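PDB 4CQI: tubulin-binding cofactor A from Leishmania major, which probably captures and stabilises beta-tubulin in a quasi-native conformation at an early step of the tubulin folding pathway. Local coordinates for residues D41-K46 / V81-V85. Residues are numbered along the deposited sequence; the frame is centred on the assembly and turned at random.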
# COMPACT_ATOMS: atom_id res chain seq x y z
N ASP A 41 -4.06 0.12 -0.33
CA ASP A 41 -3.85 -0.04 -1.80
C ASP A 41 -3.34 -1.43 -2.15
O ASP A 41 -3.80 -2.03 -3.13
CB ASP A 41 -2.90 1.04 -2.39
CG ASP A 41 -3.53 2.45 -2.43
OD1 ASP A 41 -4.77 2.56 -2.33
OD2 ASP A 41 -2.77 3.44 -2.53
N LEU A 42 -2.36 -1.93 -1.41
CA LEU A 42 -1.82 -3.24 -1.74
C LEU A 42 -2.89 -4.31 -1.50
O LEU A 42 -3.04 -5.24 -2.28
CB LEU A 42 -0.57 -3.53 -0.91
CG LEU A 42 0.00 -4.92 -1.02
CD1 LEU A 42 0.42 -5.26 -2.47
CD2 LEU A 42 1.14 -5.08 -0.01
N GLU A 43 -3.63 -4.19 -0.39
CA GLU A 43 -4.66 -5.20 -0.08
C GLU A 43 -5.68 -5.28 -1.20
O GLU A 43 -6.02 -6.38 -1.67
CB GLU A 43 -5.39 -4.89 1.25
CG GLU A 43 -4.47 -4.86 2.47
CD GLU A 43 -5.12 -4.37 3.78
OE1 GLU A 43 -6.24 -3.79 3.75
OE2 GLU A 43 -4.48 -4.55 4.85
N PHE A 44 -6.14 -4.12 -1.65
CA PHE A 44 -7.14 -4.12 -2.74
C PHE A 44 -6.52 -4.63 -4.04
O PHE A 44 -7.19 -5.37 -4.78
CB PHE A 44 -7.77 -2.75 -2.94
CG PHE A 44 -8.68 -2.32 -1.83
CD1 PHE A 44 -9.86 -3.01 -1.57
CD2 PHE A 44 -8.39 -1.21 -1.08
CE1 PHE A 44 -10.71 -2.57 -0.58
CE2 PHE A 44 -9.24 -0.77 -0.06
CZ PHE A 44 -10.39 -1.46 0.20
N ALA A 45 -5.26 -4.26 -4.33
CA ALA A 45 -4.54 -4.72 -5.53
C ALA A 45 -4.37 -6.25 -5.60
O ALA A 45 -4.58 -6.87 -6.66
CB ALA A 45 -3.17 -4.02 -5.65
N LYS A 46 -4.04 -6.86 -4.47
CA LYS A 46 -3.97 -8.31 -4.36
C LYS A 46 -5.33 -9.01 -4.57
O LYS A 46 -5.38 -10.02 -5.28
CB LYS A 46 -3.39 -8.73 -2.99
CG LYS A 46 -1.91 -8.39 -2.87
CD LYS A 46 -1.26 -8.72 -1.54
CE LYS A 46 -1.07 -10.21 -1.35
NZ LYS A 46 -0.33 -10.44 -0.06
N VAL A 81 1.21 -5.40 -7.98
CA VAL A 81 1.55 -5.87 -6.64
C VAL A 81 2.95 -5.37 -6.19
O VAL A 81 3.05 -4.65 -5.20
CB VAL A 81 1.31 -7.39 -6.48
CG1 VAL A 81 1.78 -7.86 -5.13
CG2 VAL A 81 -0.17 -7.68 -6.65
N PRO A 82 4.02 -5.70 -6.93
CA PRO A 82 5.28 -5.10 -6.50
C PRO A 82 5.29 -3.58 -6.53
O PRO A 82 5.90 -2.97 -5.64
CB PRO A 82 6.32 -5.67 -7.46
CG PRO A 82 5.55 -6.25 -8.59
CD PRO A 82 4.24 -6.70 -8.00
N HIS A 83 4.60 -2.96 -7.48
CA HIS A 83 4.54 -1.52 -7.43
C HIS A 83 3.97 -1.04 -6.12
O HIS A 83 4.50 -0.11 -5.52
CB HIS A 83 3.72 -0.96 -8.56
CG HIS A 83 3.68 0.53 -8.53
ND1 HIS A 83 4.82 1.29 -8.26
CD2 HIS A 83 2.61 1.43 -8.61
CE1 HIS A 83 4.47 2.60 -8.26
NE2 HIS A 83 3.12 2.68 -8.48
N SER A 84 2.90 -1.67 -5.67
CA SER A 84 2.25 -1.26 -4.40
C SER A 84 3.15 -1.53 -3.20
O SER A 84 3.30 -0.71 -2.26
CB SER A 84 0.88 -1.96 -4.24
OG SER A 84 0.01 -1.67 -5.36
N VAL A 85 3.82 -2.68 -3.22
CA VAL A 85 4.82 -3.00 -2.23
C VAL A 85 5.89 -1.91 -2.17
O VAL A 85 6.29 -1.49 -1.08
CB VAL A 85 5.50 -4.35 -2.54
CG1 VAL A 85 6.78 -4.50 -1.71
CG2 VAL A 85 4.55 -5.52 -2.29
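L42 reaches across from helix 23-62 and lies against V81, S84 and V85 of helix 67-100. The apolar contacts centre on its two methyl groups. L42 CD1 sits 3.8 Å from S84 CB and 4.0 Å from V81 CG1. L42 CD2 is 4.1 Å from V85 CG2, and these two side chains run side by side, pointing the same way. The CB of L42 does not point straight at the other helix. With CG anti to the backbone N (chi1 173°), the methyls come nearer to it. K46, one turn after L42, also meets V81: K46 CG is 4.2 Å from V81 CG2.

The small side chains of S84 and A45 face the opposite helix where the backbones are close. In the register, the CA of S84 is 5.2 Å from the CA of L42. A45 CB lies 4.0 Å from S84 OG.

No hydrogen bond joins the two segments. S84 OG is instead hydrogen-bonded to M80 O, one turn back in its own helix, which satisfies this buried residue's hydroxyl. D41 forms a salt bridge from OD2 to R87, further along helix 67-100.

The segment axes are 9.1 Å apart and antiparallel, at 171°. Segment 41-46 lies in a predicted coiled coil, and its close pairing with 81-85 joins the first two helices of the three-helix TBCA fold.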